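Local coordinates for protein putative alpha-N-acetylgalactosaminidase (Bacillus halodurans C-125, PDB 3CC1) that probably hydrolyses alpha-N-acetylgalactosaminide linkages as a retaining glycosidase with a TIM-barrel catalytic domain and a C-terminal beta sandwich, at residues Trp308-Ser313 with Tyr369-Asn374; Arg348-Glu353 with Ala358-Gly363; Ile50-Gln55 with Asn85-Ala90. All coordinates share one frame; numbering follows the deposited sequence.

Contact 1 of 3, residues Trp308-Ser313 with Tyr369-Asn374. Unlike the reference sequence in segment 308-313: H312 (reference Arg).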
loop_
_atom_site.group_PDB
_atom_site.type_symbol
_atom_site.label_atom_id
_atom_site.label_comp_id
_atom_site.label_asym_id
_atom_site.label_seq_id
_atom_site.Cartn_x
_atom_site.Cartn_y
_atom_site.Cartn_z
ATOM N N TRP A 308 1.265 -22.664 5.121
ATOM C CA TRP A 308 1.588 -23.617 4.064
ATOM C C TRP A 308 0.604 -24.785 4.099
ATOM O O TRP A 308 0.132 -25.223 3.080
ATOM C CB TRP A 308 3.004 -24.198 4.216
ATOM C CG TRP A 308 4.179 -23.472 3.549
ATOM C CD1 TRP A 308 5.120 -24.052 2.761
ATOM C CD2 TRP A 308 4.562 -22.079 3.662
ATOM N NE1 TRP A 308 6.054 -23.129 2.365
ATOM C CE2 TRP A 308 5.741 -21.911 2.907
ATOM C CE3 TRP A 308 4.017 -20.966 4.299
ATOM C CZ2 TRP A 308 6.388 -20.698 2.802
ATOM C CZ3 TRP A 308 4.679 -19.734 4.189
ATOM C CH2 TRP A 308 5.841 -19.617 3.441
ATOM N N ALA A 309 0.293 -25.261 5.285
ATOM C CA ALA A 309 -0.696 -26.360 5.446
ATOM C C ALA A 309 -2.087 -25.958 4.965
ATOM O O ALA A 309 -2.672 -26.620 4.134
ATOM C CB ALA A 309 -0.773 -26.820 6.917
ATOM N N ILE A 310 -2.576 -24.827 5.458
ATOM C CA ILE A 310 -3.965 -24.418 5.254
ATOM C C ILE A 310 -4.215 -23.975 3.818
ATOM O O ILE A 310 -5.342 -24.042 3.347
ATOM C CB ILE A 310 -4.372 -23.295 6.244
ATOM C CG1 ILE A 310 -5.903 -23.263 6.443
ATOM C CG2 ILE A 310 -3.856 -21.927 5.767
ATOM C CD1 ILE A 310 -6.383 -24.066 7.592
ATOM N N CYS A 311 -3.171 -23.595 3.079
ATOM C CA CYS A 311 -3.400 -23.220 1.677
ATOM C C CYS A 311 -3.007 -24.296 0.621
ATOM O O CYS A 311 -3.132 -24.076 -0.585
ATOM C CB CYS A 311 -2.808 -21.845 1.376
ATOM S SG CYS A 311 -1.098 -21.853 1.058
ATOM N N HIS A 312 -2.605 -25.477 1.091
ATOM C CA HIS A 312 -2.222 -26.601 0.204
ATOM C C HIS A 312 -0.926 -26.330 -0.579
ATOM O O HIS A 312 -0.797 -26.734 -1.717
ATOM C CB HIS A 312 -3.334 -26.923 -0.794
ATOM C CG HIS A 312 -4.552 -27.562 -0.194
ATOM N ND1 HIS A 312 -4.489 -28.664 0.627
ATOM C CD2 HIS A 312 -5.869 -27.291 -0.354
ATOM C CE1 HIS A 312 -5.709 -29.031 0.966
ATOM N NE2 HIS A 312 -6.567 -28.226 0.369
ATOM N N SER A 313 0.040 -25.662 0.034
ATOM C CA SER A 313 1.322 -25.494 -0.611
ATOM C C SER A 313 2.058 -26.857 -0.641
ATOM O O SER A 313 1.978 -27.637 0.342
ATOM C CB SER A 313 2.168 -24.463 0.156
ATOM O OG SER A 313 3.420 -24.194 -0.497
ATOM N N TYR A 369 -11.093 -26.507 10.434
ATOM C CA TYR A 369 -9.797 -26.005 10.875
ATOM C C TYR A 369 -9.770 -24.512 10.706
ATOM O O TYR A 369 -10.278 -23.989 9.703
ATOM C CB TYR A 369 -8.662 -26.626 10.047
ATOM C CG TYR A 369 -8.645 -28.113 10.146
ATOM C CD1 TYR A 369 -8.076 -28.733 11.247
ATOM C CD2 TYR A 369 -9.212 -28.896 9.171
ATOM C CE1 TYR A 369 -8.068 -30.046 11.366
ATOM C CE2 TYR A 369 -9.193 -30.252 9.277
ATOM C CZ TYR A 369 -8.624 -30.816 10.389
ATOM O OH TYR A 369 -8.606 -32.181 10.562
ATOM N N VAL A 370 -9.223 -23.836 11.721
ATOM C CA VAL A 370 -9.004 -22.414 11.674
ATOM C C VAL A 370 -7.566 -22.098 12.083
ATOM O O VAL A 370 -7.082 -22.542 13.115
ATOM C CB VAL A 370 -10.037 -21.631 12.572
ATOM C CG1 VAL A 370 -9.678 -20.158 12.661
ATOM C CG2 VAL A 370 -11.482 -21.817 12.044
ATOM N N ALA A 371 -6.890 -21.326 11.243
ATOM C CA ALA A 371 -5.557 -20.836 11.532
ATOM C C ALA A 371 -5.645 -19.335 11.869
ATOM O O ALA A 371 -6.122 -18.519 11.055
ATOM C CB ALA A 371 -4.608 -21.094 10.325
ATOM N N LEU A 372 -5.161 -19.002 13.054
ATOM C CA LEU A 372 -5.104 -17.635 13.550
ATOM C C LEU A 372 -3.656 -17.156 13.681
ATOM O O LEU A 372 -2.830 -17.856 14.228
ATOM C CB LEU A 372 -5.822 -17.523 14.918
ATOM C CG LEU A 372 -7.296 -17.943 14.965
ATOM C CD1 LEU A 372 -7.823 -18.077 16.432
ATOM C CD2 LEU A 372 -8.164 -16.994 14.095
ATOM N N PHE A 373 -3.356 -15.951 13.179
ATOM C CA PHE A 373 -1.987 -15.510 13.062
ATOM C C PHE A 373 -1.799 -14.099 13.608
ATOM O O PHE A 373 -2.501 -13.180 13.193
ATOM C CB PHE A 373 -1.559 -15.460 11.569
ATOM C CG PHE A 373 -1.642 -16.767 10.833
ATOM C CD1 PHE A 373 -2.792 -17.108 10.146
ATOM C CD2 PHE A 373 -0.556 -17.614 10.757
ATOM C CE1 PHE A 373 -2.855 -18.271 9.408
ATOM C CE2 PHE A 373 -0.625 -18.804 10.025
ATOM C CZ PHE A 373 -1.777 -19.112 9.345
ATOM N N ASN A 374 -0.860 -13.927 14.535
ATOM C CA ASN A 374 -0.435 -12.608 14.911
ATOM C C ASN A 374 0.836 -12.246 14.138
ATOM O O ASN A 374 1.921 -12.643 14.507
ATOM C CB ASN A 374 -0.200 -12.493 16.410
ATOM C CG ASN A 374 0.307 -11.133 16.786
ATOM O OD1 ASN A 374 0.194 -10.205 15.993
ATOM N ND2 ASN A 374 0.878 -11.000 17.987
#
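The Y369 ring takes no part in the contact with I310; the isoleucine meets the tyrosine only at CB. I310 CD1 comes to 4.2 Å from Y369 CB, close to where the side chain leaves the strand. Beyond CB the tyrosine turns off: CG lies opposite the carbonyl carbon (chi1 -59°), and the ring heads away from the helix to a hydroxyl bonded to E367. The next inward-pointing residue, A371, offers its single methyl, with I310 CD1 at 4.4 Å from A371 CB. F373, further along on the same side of the strand, keeps its ring just beyond touching range and makes an edge-to-face pair with F254.

I310 thus reaches the strand with one methyl, CD1, set over the two residues Y369 and A371. Its first torsion (chi1 -157°) swings CG1 out toward the strand. The contact is apolar and small, burying 129 Å² in all, but W359 and A361 of the neighbouring strand 356-362 also touch I310, so the isoleucine packs against two neighbouring strands.

I310 lies in the last turn of helix 298-310. Immediately beyond, H312 takes a positive phi, and S313 N bonds back to W308 O at 3.1 Å while H312 N bonds to A309 O, a Schellman motif. The carbonyl of I310 is held by N347, at the start of the sandwich's first strand. Here a TIM-barrel helix abuts the sheet of a C-terminal beta sandwich, the domain interface expected of an alpha-galactosidase-like glycosidase.

Contact 2 of 3, residues Arg348-Glu353 with Ala358-Gly363; sequences RFVYRE and AWAANG
The beta hairpin of strands 345-353 and 356-362 carries a classic bulge, with V350 and Y351 both facing A358. V350 N donates to A358 O at 2.9 Å from above the carbonyl plane, and Y351 N adds a weak bond to the same oxygen. A358 N returns a bond to Y351 O, while R348 and A360 form a hydrogen-bonded pair.

A358 CB sits over the Y351 ring, 3.5 Å from its centroid, a CH-pi contact. On the other face of the sheet, F349 turns its edge to the W359 indole in a T-shaped pair, planes at 64°, and its CB stands 4.0 Å above the centroid of the W359 six-membered ring. Replacing W359 with alanine would remove the indole, and F349 is likely to lose the surface it rests on, with a gap left toward helices 247-262 and 298-310.

R348 runs extended past A360, and its guanidinium lies over A360 CB. R348 NH1 donates to N362 OD1 at 3.1 Å and to L346 O, while NE forms a salt bridge with E3 of a second subunit. Within the chain strand 345-353 is outermost in the C-terminal antiparallel sheet, its V350 and R352 backbones bonded to that subunit, a classic bulge opposite A358.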
loop_
_atom_site.group_PDB
_atom_site.type_symbol
_atom_site.label_atom_id
_atom_site.label_comp_id
_atom_site.label_asym_id
_atom_site.label_seq_id
_atom_site.Cartn_x
_atom_site.Cartn_y
_atom_site.Cartn_z
ATOM N N ARG A 348 -9.567 -21.434 2.555
ATOM C CA ARG A 348 -10.017 -20.062 2.329
ATOM C C ARG A 348 -9.502 -19.060 3.344
ATOM O O ARG A 348 -9.300 -19.350 4.533
ATOM C CB ARG A 348 -11.549 -19.999 2.288
ATOM C CG ARG A 348 -12.246 -20.315 3.614
ATOM C CD ARG A 348 -13.707 -20.641 3.344
ATOM N NE ARG A 348 -14.461 -21.002 4.538
ATOM C CZ ARG A 348 -14.429 -22.182 5.113
ATOM N NH1 ARG A 348 -13.646 -23.139 4.666
ATOM N NH2 ARG A 348 -15.173 -22.404 6.169
ATOM N N PHE A 349 -9.261 -17.870 2.819
ATOM C CA PHE A 349 -8.875 -16.701 3.598
ATOM C C PHE A 349 -10.131 -16.172 4.331
ATOM O O PHE A 349 -11.157 -16.014 3.710
ATOM C CB PHE A 349 -8.268 -15.665 2.644
ATOM C CG PHE A 349 -8.027 -14.305 3.263
ATOM C CD1 PHE A 349 -7.140 -14.139 4.280
ATOM C CD2 PHE A 349 -8.697 -13.207 2.806
ATOM C CE1 PHE A 349 -6.932 -12.897 4.839
ATOM C CE2 PHE A 349 -8.478 -11.969 3.370
ATOM C CZ PHE A 349 -7.599 -11.832 4.404
ATOM N N VAL A 350 -10.059 -15.928 5.646
ATOM C CA VAL A 350 -11.246 -15.490 6.427
ATOM C C VAL A 350 -11.223 -13.982 6.728
ATOM O O VAL A 350 -12.190 -13.265 6.456
ATOM C CB VAL A 350 -11.429 -16.350 7.719
ATOM C CG1 VAL A 350 -12.522 -15.800 8.610
ATOM C CG2 VAL A 350 -11.680 -17.814 7.341
ATOM N N TYR A 351 -10.135 -13.489 7.281
ATOM C CA TYR A 351 -10.036 -12.089 7.590
ATOM C C TYR A 351 -8.600 -11.623 7.761
ATOM O O TYR A 351 -7.691 -12.379 8.021
ATOM C CB TYR A 351 -10.900 -11.687 8.832
ATOM C CG TYR A 351 -10.377 -12.094 10.205
ATOM C CD1 TYR A 351 -9.186 -11.578 10.710
ATOM C CD2 TYR A 351 -11.097 -12.932 11.010
ATOM C CE1 TYR A 351 -8.708 -11.941 11.953
ATOM C CE2 TYR A 351 -10.644 -13.276 12.295
ATOM C CZ TYR A 351 -9.452 -12.761 12.759
ATOM O OH TYR A 351 -9.003 -13.052 14.028
ATOM N N ARG A 352 -8.422 -10.345 7.525
ATOM C CA ARG A 352 -7.230 -9.683 7.983
ATOM C C ARG A 352 -7.555 -8.287 8.470
ATOM O O ARG A 352 -8.203 -7.501 7.769
ATOM C CB ARG A 352 -6.203 -9.598 6.864
ATOM C CG ARG A 352 -5.000 -8.811 7.303
ATOM C CD ARG A 352 -3.874 -9.028 6.321
ATOM N NE ARG A 352 -2.616 -8.478 6.811
ATOM C CZ ARG A 352 -1.421 -8.810 6.330
ATOM N NH1 ARG A 352 -1.317 -9.740 5.407
ATOM N NH2 ARG A 352 -0.324 -8.242 6.836
ATOM N N GLU A 353 -7.099 -8.004 9.679
ATOM C CA GLU A 353 -7.335 -6.738 10.298
ATOM C C GLU A 353 -6.145 -6.391 11.155
ATOM O O GLU A 353 -5.819 -7.070 12.120
ATOM C CB GLU A 353 -8.644 -6.826 11.095
ATOM C CG GLU A 353 -9.327 -5.539 11.282
ATOM C CD GLU A 353 -10.670 -5.646 11.962
ATOM O OE1 GLU A 353 -11.680 -5.907 11.263
ATOM O OE2 GLU A 353 -10.723 -5.418 13.205
ATOM N N ALA A 358 -6.757 -14.612 9.733
ATOM C CA ALA A 358 -7.458 -15.922 9.915
ATOM C C ALA A 358 -7.641 -16.603 8.560
ATOM O O ALA A 358 -7.851 -15.919 7.550
ATOM C CB ALA A 358 -8.821 -15.705 10.636
ATOM N N TRP A 359 -7.416 -17.921 8.518
ATOM C CA TRP A 359 -7.707 -18.767 7.362
ATOM C C TRP A 359 -8.477 -19.979 7.935
ATOM O O TRP A 359 -8.389 -20.258 9.135
ATOM C CB TRP A 359 -6.434 -19.294 6.658
ATOM C CG TRP A 359 -5.685 -18.297 5.821
ATOM C CD1 TRP A 359 -5.010 -17.196 6.277
ATOM C CD2 TRP A 359 -5.478 -18.326 4.415
ATOM N NE1 TRP A 359 -4.459 -16.522 5.245
ATOM C CE2 TRP A 359 -4.722 -17.189 4.087
ATOM C CE3 TRP A 359 -5.868 -19.190 3.405
ATOM C CZ2 TRP A 359 -4.343 -16.894 2.799
ATOM C CZ3 TRP A 359 -5.520 -18.897 2.137
ATOM C CH2 TRP A 359 -4.748 -17.750 1.832
ATOM N N ALA A 360 -9.209 -20.677 7.077
ATOM C CA ALA A 360 -9.981 -21.858 7.458
ATOM C C ALA A 360 -10.003 -22.938 6.379
ATOM O O ALA A 360 -9.735 -22.706 5.179
ATOM C CB ALA A 360 -11.412 -21.446 7.841
ATOM N N ALA A 361 -10.341 -24.140 6.822
ATOM C CA ALA A 361 -10.608 -25.254 5.926
ATOM C C ALA A 361 -11.501 -26.274 6.607
ATOM O O ALA A 361 -11.761 -26.212 7.811
ATOM C CB ALA A 361 -9.283 -25.936 5.420
ATOM N N ASN A 362 -11.959 -27.217 5.803
ATOM C CA ASN A 362 -12.844 -28.255 6.267
ATOM C C ASN A 362 -12.225 -29.613 6.052
ATOM O O ASN A 362 -11.607 -29.888 5.027
ATOM C CB ASN A 362 -14.201 -28.163 5.565
ATOM C CG ASN A 362 -15.013 -26.966 6.051
ATOM O OD1 ASN A 362 -14.691 -25.829 5.772
ATOM N ND2 ASN A 362 -16.010 -27.222 6.810
ATOM N N GLY A 363 -12.382 -30.456 7.068
ATOM C CA GLY A 363 -11.920 -31.822 7.007
ATOM C C GLY A 363 -13.023 -32.685 6.448
ATOM O O GLY A 363 -14.095 -32.201 6.121
#

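Contact 3 of 3, residues Ile50-Gln55 with Asn85-Ala90; sequences IVVDIQ and NRFPSA
V52 and F87 run past one another in opposite directions, the valine pointing out from a strand of the TIM barrel and the phenylalanine reaching in from the long loop that follows it. V52 CG1 meets the CZ corner of the ring obliquely, 4.1 Å from F87 CZ. With chi1 170°, V52 sets CG1 opposite its own backbone N and so presents that methyl to the loop. F87 also packs on L99 of helix 97-105 and meets F96 edge-to-face, while V52 touches F110 on strand 109-115, so the loop is joined to the barrel strand and that helix.

R86, next to F87, lies along the same approach but is polar at its end. The chain bends at chi3 (48°), and this turn brings the guanidinium edge-on to the backbone of Q55. R86 NH1 donates to Q55 O at 2.9 Å in a nearly straight bond, with the acceptor in the guanidinium plane but the donor tilted from the carbonyl plane. NE is taken by V26 O, so two backbone carbonyls from different parts of the chain hold the flat group and fix its rotation. R86 thereby ties the loop to the turn at the C-terminal end of the strand, the end of a TIM barrel where active sites lie; a glycerol near the Q55 side chain, though probably from the crystallisation liquor, may mark a pocket there.

D53 pins the same turn from within: its OD1 accepts I54 N at 2.8 Å, and its OD2 bonds N17 on the neighbouring strand 14-17. A water bridges the two segments, accepting from R86 NH2 at 3.2 Å and hydrogen-bonded to D53 O at 2.7 Å.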
loop_
_atom_site.group_PDB
_atom_site.type_symbol
_atom_site.label_atom_id
_atom_site.label_comp_id
_atom_site.label_asym_id
_atom_site.label_seq_id
_atom_site.Cartn_x
_atom_site.Cartn_y
_atom_site.Cartn_z
ATOM N N ILE A 50 12.436 -36.740 -3.522
ATOM C CA ILE A 50 13.843 -36.360 -3.314
ATOM C C ILE A 50 14.227 -35.586 -4.575
ATOM O O ILE A 50 14.258 -36.153 -5.687
ATOM C CB ILE A 50 14.732 -37.607 -3.075
ATOM C CG1 ILE A 50 14.349 -38.303 -1.730
ATOM C CG2 ILE A 50 16.252 -37.258 -3.159
ATOM C CD1 ILE A 50 14.755 -37.508 -0.460
ATOM N N VAL A 51 14.465 -34.286 -4.413
ATOM C CA VAL A 51 14.550 -33.382 -5.581
ATOM C C VAL A 51 15.871 -32.654 -5.632
ATOM O O VAL A 51 16.267 -31.995 -4.666
ATOM C CB VAL A 51 13.395 -32.330 -5.607
ATOM C CG1 VAL A 51 13.443 -31.452 -6.901
ATOM C CG2 VAL A 51 12.011 -33.017 -5.452
ATOM N N VAL A 52 16.525 -32.781 -6.789
ATOM C CA VAL A 52 17.796 -32.143 -7.043
ATOM C C VAL A 52 17.493 -30.840 -7.762
ATOM O O VAL A 52 16.856 -30.804 -8.806
ATOM C CB VAL A 52 18.764 -33.052 -7.872
ATOM C CG1 VAL A 52 19.995 -32.253 -8.339
ATOM C CG2 VAL A 52 19.189 -34.297 -7.086
ATOM N N ASP A 53 17.899 -29.745 -7.159
ATOM C CA ASP A 53 17.646 -28.449 -7.765
ATOM C C ASP A 53 18.617 -28.159 -8.950
ATOM O O ASP A 53 19.408 -29.020 -9.397
ATOM C CB ASP A 53 17.595 -27.328 -6.691
ATOM C CG ASP A 53 16.518 -26.257 -7.010
ATOM O OD1 ASP A 53 16.702 -25.469 -7.942
ATOM O OD2 ASP A 53 15.452 -26.265 -6.390
ATOM N N ILE A 54 18.523 -26.940 -9.456
ATOM C CA ILE A 54 19.148 -26.563 -10.689
ATOM C C ILE A 54 20.683 -26.677 -10.654
ATOM O O ILE A 54 21.310 -26.699 -9.589
ATOM C CB ILE A 54 18.767 -25.130 -11.127
ATOM C CG1 ILE A 54 19.203 -24.082 -10.089
ATOM C CG2 ILE A 54 17.296 -25.022 -11.460
ATOM C CD1 ILE A 54 19.311 -22.643 -10.636
ATOM N N GLN A 55 21.232 -26.769 -11.844
ATOM C CA GLN A 55 22.677 -26.699 -12.094
ATOM C C GLN A 55 23.384 -27.989 -11.700
ATOM O O GLN A 55 24.574 -28.011 -11.416
ATOM C CB GLN A 55 23.289 -25.425 -11.465
ATOM C CG GLN A 55 22.796 -24.177 -12.215
ATOM C CD GLN A 55 23.260 -22.851 -11.628
ATOM O OE1 GLN A 55 23.813 -22.032 -12.350
ATOM N NE2 GLN A 55 22.955 -22.602 -10.360
ATOM N N ASN A 85 31.546 -35.388 -11.381
ATOM C CA ASN A 85 32.294 -35.229 -10.121
ATOM C C ASN A 85 31.344 -35.325 -8.926
ATOM O O ASN A 85 31.642 -35.943 -7.900
ATOM C CB ASN A 85 33.065 -33.900 -10.107
ATOM C CG ASN A 85 32.164 -32.671 -10.302
ATOM O OD1 ASN A 85 31.281 -32.666 -11.133
ATOM N ND2 ASN A 85 32.416 -31.626 -9.538
ATOM N N ARG A 86 30.152 -34.755 -9.096
ATOM C CA ARG A 86 29.140 -34.727 -8.032
ATOM C C ARG A 86 28.288 -35.997 -8.054
ATOM O O ARG A 86 27.848 -36.486 -7.028
ATOM C CB ARG A 86 28.262 -33.490 -8.156
ATOM C CG ARG A 86 28.990 -32.208 -7.730
ATOM C CD ARG A 86 28.300 -30.959 -8.227
ATOM N NE ARG A 86 26.879 -31.029 -7.941
ATOM C CZ ARG A 86 25.941 -30.348 -8.584
ATOM N NH1 ARG A 86 26.277 -29.477 -9.549
ATOM N NH2 ARG A 86 24.661 -30.560 -8.268
ATOM N N PHE A 87 28.085 -36.526 -9.248
ATOM C CA PHE A 87 27.242 -37.693 -9.446
ATOM C C PHE A 87 28.039 -38.789 -10.164
ATOM O O PHE A 87 27.855 -39.037 -11.353
ATOM C CB PHE A 87 25.974 -37.327 -10.229
ATOM C CG PHE A 87 25.107 -36.310 -9.555
ATOM C CD1 PHE A 87 24.305 -36.654 -8.483
ATOM C CD2 PHE A 87 25.113 -34.990 -9.982
ATOM C CE1 PHE A 87 23.520 -35.689 -7.847
ATOM C CE2 PHE A 87 24.348 -34.019 -9.334
ATOM C CZ PHE A 87 23.552 -34.377 -8.281
ATOM N N PRO A 88 28.965 -39.431 -9.449
ATOM C CA PRO A 88 29.817 -40.416 -10.142
ATOM C C PRO A 88 29.063 -41.601 -10.738
ATOM O O PRO A 88 29.522 -42.158 -11.720
ATOM C CB PRO A 88 30.823 -40.858 -9.088
ATOM C CG PRO A 88 30.465 -40.140 -7.843
ATOM C CD PRO A 88 29.244 -39.329 -8.020
ATOM N N SER A 89 27.906 -41.954 -10.193
ATOM C CA SER A 89 27.120 -43.064 -10.757
ATOM C C SER A 89 26.556 -42.704 -12.139
ATOM O O SER A 89 26.092 -43.576 -12.864
ATOM C CB SER A 89 25.968 -43.475 -9.829
ATOM O OG SER A 89 24.992 -42.413 -9.656
ATOM N N ALA A 90 26.635 -41.431 -12.498
ATOM C CA ALA A 90 26.122 -40.924 -13.781
ATOM C C ALA A 90 27.066 -41.225 -14.935
ATOM O O ALA A 90 26.727 -41.024 -16.084
ATOM C CB ALA A 90 25.896 -39.434 -13.703
HETATM O O HOH W 1 21.868 -29.090 -8.306
#

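Along the chain contact 3 closes first, inside the TIM barrel, and contact 2 is nested within the loop closed by contact 1. Contacts 1 and 2 have centres about 7 Å apart and share the C-terminal antiparallel sheet, where strands 356-362 and 368-374 are neighbours: A371 N lies 2.8 Å from W359 O, a probable hydrogen bond. Contact 3 lies on the opposite side of the chain's centre, its own centre about 34 Å from that of contact 1 and about 40 Å from that of contact 2. Contact 3 ties a barrel loop to strand 49-52; contact 1 joins barrel to sandwich; contact 2 lies on the outermost strand of the sheet within the chain, where a second subunit packs.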